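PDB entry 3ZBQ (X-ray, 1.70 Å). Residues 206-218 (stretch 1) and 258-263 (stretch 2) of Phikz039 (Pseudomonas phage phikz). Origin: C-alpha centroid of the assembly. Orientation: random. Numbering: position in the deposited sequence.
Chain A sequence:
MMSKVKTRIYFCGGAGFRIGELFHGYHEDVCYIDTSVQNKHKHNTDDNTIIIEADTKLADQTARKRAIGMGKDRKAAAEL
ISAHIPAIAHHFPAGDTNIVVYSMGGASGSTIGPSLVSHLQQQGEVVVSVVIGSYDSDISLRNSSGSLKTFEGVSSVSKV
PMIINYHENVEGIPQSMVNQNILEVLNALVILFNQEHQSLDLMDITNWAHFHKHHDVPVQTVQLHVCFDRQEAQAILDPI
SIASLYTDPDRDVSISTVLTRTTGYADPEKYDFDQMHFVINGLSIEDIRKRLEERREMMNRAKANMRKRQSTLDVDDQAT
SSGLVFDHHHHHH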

# COMPACT_ATOMS: atom_id res chain seq x y z
N THR A 206 0.19 14.54 -12.47
CA THR A 206 1.21 14.92 -11.49
C THR A 206 0.68 15.88 -10.41
O THR A 206 0.86 15.66 -9.22
N ASN A 207 -0.02 16.94 -10.83
CA ASN A 207 -0.50 17.92 -9.87
C ASN A 207 -1.78 17.52 -9.14
O ASN A 207 -2.15 18.12 -8.14
N TRP A 208 -2.45 16.48 -9.65
CA TRP A 208 -3.55 15.85 -8.94
C TRP A 208 -2.95 15.12 -7.72
O TRP A 208 -3.43 15.26 -6.59
N ALA A 209 -1.87 14.40 -7.95
CA ALA A 209 -1.21 13.63 -6.89
C ALA A 209 -0.40 14.55 -5.97
O ALA A 209 -0.36 14.35 -4.75
N HIS A 210 0.24 15.56 -6.55
CA HIS A 210 1.09 16.49 -5.80
C HIS A 210 0.37 17.81 -5.53
O HIS A 210 0.90 18.89 -5.79
N PHE A 211 -0.85 17.71 -5.01
CA PHE A 211 -1.71 18.86 -4.77
C PHE A 211 -1.13 19.82 -3.72
O PHE A 211 -1.56 20.97 -3.61
N HIS A 212 -0.16 19.34 -2.95
CA HIS A 212 0.44 20.15 -1.89
C HIS A 212 1.25 21.31 -2.48
O HIS A 212 1.57 22.26 -1.78
N LYS A 213 1.55 21.22 -3.78
CA LYS A 213 2.32 22.25 -4.46
C LYS A 213 1.53 23.55 -4.58
O LYS A 213 2.10 24.62 -4.78
N HIS A 214 0.20 23.44 -4.46
CA HIS A 214 -0.68 24.55 -4.81
C HIS A 214 -1.67 24.91 -3.71
O HIS A 214 -2.45 25.85 -3.86
N HIS A 215 -1.65 24.16 -2.61
CA HIS A 215 -2.62 24.39 -1.55
C HIS A 215 -1.98 24.33 -0.18
O HIS A 215 -1.06 23.55 0.05
N ASP A 216 -2.50 25.15 0.72
CA ASP A 216 -2.01 25.19 2.09
C ASP A 216 -2.64 24.04 2.86
O ASP A 216 -3.58 24.23 3.64
N VAL A 217 -2.14 22.83 2.61
CA VAL A 217 -2.61 21.64 3.31
C VAL A 217 -1.43 20.98 4.00
O VAL A 217 -0.29 21.12 3.55
N PRO A 218 -1.69 20.25 5.10
CA PRO A 218 -0.59 19.58 5.78
C PRO A 218 0.02 18.53 4.87
O PRO A 218 -0.71 17.84 4.16
N VAL A 258 -13.79 21.34 -4.09
CA VAL A 258 -12.56 20.55 -4.06
C VAL A 258 -11.39 21.47 -4.37
O VAL A 258 -11.57 22.50 -5.04
N LEU A 259 -10.20 21.14 -3.88
CA LEU A 259 -9.06 22.05 -4.04
C LEU A 259 -8.44 21.96 -5.43
O LEU A 259 -8.18 22.98 -6.07
N THR A 260 -8.19 20.74 -5.89
CA THR A 260 -7.71 20.49 -7.24
C THR A 260 -8.64 19.52 -7.96
O THR A 260 -9.09 18.52 -7.39
N ARG A 261 -8.98 19.83 -9.21
CA ARG A 261 -9.77 18.92 -10.04
C ARG A 261 -9.14 18.81 -11.42
O ARG A 261 -8.76 19.82 -12.03
N THR A 262 -9.03 17.59 -11.91
CA THR A 262 -8.59 17.40 -13.28
C THR A 262 -9.48 16.35 -13.94
O THR A 262 -9.97 15.43 -13.27
N THR A 263 -9.74 16.50 -15.24
CA THR A 263 -10.62 15.57 -15.94
C THR A 263 -10.01 15.06 -17.23
O THR A 263 -9.20 15.74 -17.86

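Stretch 1 enters as the last turn of a helix, passes through a short 3-10 segment at 211-213 and leaves as an extended loop; stretch 2 lies beside it, with a strand beginning at Thr260. The contact is small, burying 333 Å² over both sides, and most of it gathers around His215, Leu259 and Thr260.

Thr206 lies out of reach of stretch 2, but Thr206 O accepts a 2.7 Å hydrogen bond from His210 N that closes the helical turn; His210 is then the first residue to leave helical phi/psi. Asn207 contributes chiefly through its backbone. Its O atom lies 3.9 Å from Thr260 CG2 and accepts a hydrogen bond from water 1, 2.7 Å away. The side chain, chi1 m, starts sideways and leads away from stretch 2, where OD1 accepts a 2.7 Å bond from Lys213 NZ. An amide suits this position because its carbonyl oxygen can receive the lysine ammonium, tying the helix to the 3-10 segment.

Trp208, chi1 t at 158°, is buried and leaves the backbone sideways. Its CB meets Thr262 CG2 at 4.0 Å, and the same methyl approaches the indole ring obliquely. Thr262, also buried, has chi1 t and points toward stretch 1, so a residue with a polar hydroxyl still offers a methyl to an aromatic neighbour. Trp208 CA also lies 4.3 Å from Thr260 CG2, while the indole NE1 is satisfied elsewhere in the structure. Ala209 and His210 take no part in the contact.

Phe211, chi1 p, begins toward stretch 2, but its end leads away from stretch 2; the residue is buried. Its closest approach is therefore made by CB, 4.4 Å from Thr260 OG1. His212 and Lys213 do not reach the other stretch. His214, chi1 m, points toward it yet stays beyond direct contact; water 1 spans the gap, 2.9 Å from His214 ND1 and 2.8 Å from Thr260 OG1. With Asn207 O as its third partner, this water joins two parts of stretch 1 to a single threonine.

His215, chi1 m, is the centre of the interface. The side chains of His215, Leu259 and Thr260 all point toward the other stretch. His215 NE2 forms a 2.7 Å hydrogen bond with Thr260 OG1, which lies at the ring edge, near the ring plane, where an imidazole nitrogen can bond. Either atom could be the donor. Thr260, chi1 m, thus turns its hydroxyl to both histidine and water while its methyl faces the helix end. Imidazole also offers a flat face: Leu259 CB sits 3.5 Å from the centroid of the His215 ring, only 8° off the normal, in a CH-pi contact. Leu259 O comes within 3.0 Å of His215 CE1.

Asp216, chi1 t, starts sideways, its end leads away from stretch 2, and it remains exposed. Val217, chi1 m, turns back toward stretch 2, and its CG1 packs 3.7 Å from Leu259 CD1. Leu259, with chi1 m and chi2 t, touches both neighbours: its CB sits over the imidazole face, and its CD1, which packs on Val217, is also near His215. Pro218 then carries the chain out of reach.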

# COMPACT_ATOMS: atom_id res chain seq x y z
CB THR A 206 2.46 15.51 -12.16
OG1 THR A 206 3.06 14.51 -13.00
CG2 THR A 206 3.46 15.99 -11.12
CB ASN A 207 -0.63 19.30 -10.54
CG ASN A 207 0.73 19.86 -10.91
OD1 ASN A 207 1.75 19.39 -10.42
ND2 ASN A 207 0.75 20.88 -11.78
CB TRP A 208 -4.30 14.88 -9.87
CG TRP A 208 -5.10 13.82 -9.14
CD1 TRP A 208 -6.30 13.98 -8.49
CD2 TRP A 208 -4.75 12.43 -8.97
NE1 TRP A 208 -6.70 12.78 -7.93
CE2 TRP A 208 -5.77 11.82 -8.22
CE3 TRP A 208 -3.66 11.65 -9.41
CZ2 TRP A 208 -5.73 10.45 -7.88
CZ3 TRP A 208 -3.63 10.30 -9.05
CH2 TRP A 208 -4.66 9.72 -8.31
CB ALA A 209 -0.32 12.57 -7.50
CB HIS A 210 2.41 16.74 -6.54
CG HIS A 210 3.27 15.52 -6.66
ND1 HIS A 210 4.35 15.45 -7.52
CD2 HIS A 210 3.21 14.32 -6.04
CE1 HIS A 210 4.91 14.26 -7.41
NE2 HIS A 210 4.24 13.55 -6.52
CB PHE A 211 -3.07 18.36 -4.28
CG PHE A 211 -2.95 17.41 -3.12
CD1 PHE A 211 -2.86 17.90 -1.82
CD2 PHE A 211 -2.86 16.05 -3.33
CE1 PHE A 211 -2.70 17.02 -0.74
CE2 PHE A 211 -2.70 15.18 -2.27
CZ PHE A 211 -2.63 15.67 -0.97
CB HIS A 212 1.32 19.27 -1.00
CG HIS A 212 2.53 18.74 -1.71
ND1 HIS A 212 2.44 17.83 -2.75
CD2 HIS A 212 3.84 19.00 -1.55
CE1 HIS A 212 3.66 17.55 -3.18
NE2 HIS A 212 4.52 18.25 -2.48
CB LYS A 213 2.73 21.79 -5.87
CG LYS A 213 3.84 20.73 -5.93
CD LYS A 213 3.78 19.95 -7.25
CE LYS A 213 4.21 20.79 -8.45
NZ LYS A 213 4.27 19.96 -9.70
CB HIS A 214 -1.42 24.21 -6.11
CG HIS A 214 -0.49 23.80 -7.21
ND1 HIS A 214 -0.58 22.59 -7.85
CD2 HIS A 214 0.58 24.44 -7.74
CE1 HIS A 214 0.38 22.50 -8.75
NE2 HIS A 214 1.10 23.61 -8.71
CB HIS A 215 -3.77 23.37 -1.63
CG HIS A 215 -4.46 23.36 -2.96
ND1 HIS A 215 -5.33 24.35 -3.35
CD2 HIS A 215 -4.38 22.49 -4.00
CE1 HIS A 215 -5.77 24.09 -4.57
NE2 HIS A 215 -5.20 22.97 -4.99
CB ASP A 216 -2.39 26.53 2.73
CG ASP A 216 -1.80 26.69 4.12
OD1 ASP A 216 -0.88 25.92 4.48
OD2 ASP A 216 -2.26 27.59 4.85
CB VAL A 217 -3.28 20.63 2.34
CG1 VAL A 217 -4.62 21.15 1.87
CG2 VAL A 217 -2.36 20.33 1.16
CB PRO A 218 -1.29 18.86 6.95
CG PRO A 218 -2.61 19.55 7.12
CD PRO A 218 -3.00 20.03 5.75
CB VAL A 258 -12.66 19.35 -5.05
CG1 VAL A 258 -12.58 19.81 -6.50
CG2 VAL A 258 -11.58 18.31 -4.76
CB LEU A 259 -8.00 21.82 -2.96
CG LEU A 259 -8.52 21.90 -1.52
CD1 LEU A 259 -7.39 21.77 -0.53
CD2 LEU A 259 -9.27 23.21 -1.30
CB THR A 260 -6.25 19.97 -7.23
OG1 THR A 260 -5.36 21.04 -6.89
CG2 THR A 260 -5.85 19.41 -8.59
CB ARG A 261 -11.23 19.40 -10.14
CG ARG A 261 -12.14 18.49 -11.00
CD ARG A 261 -13.62 18.88 -10.90
NE ARG A 261 -14.48 17.91 -11.58
CZ ARG A 261 -14.97 18.05 -12.81
NH1 ARG A 261 -14.71 19.14 -13.53
NH2 ARG A 261 -15.73 17.09 -13.32
CB THR A 262 -7.09 17.03 -13.34
OG1 THR A 262 -6.61 17.14 -14.69
CG2 THR A 262 -6.84 15.63 -12.82
CB THR A 263 -12.01 16.20 -16.26
OG1 THR A 263 -11.87 17.18 -17.30
CG2 THR A 263 -12.59 16.85 -15.03
O HOH W 1 -2.83 20.74 -7.94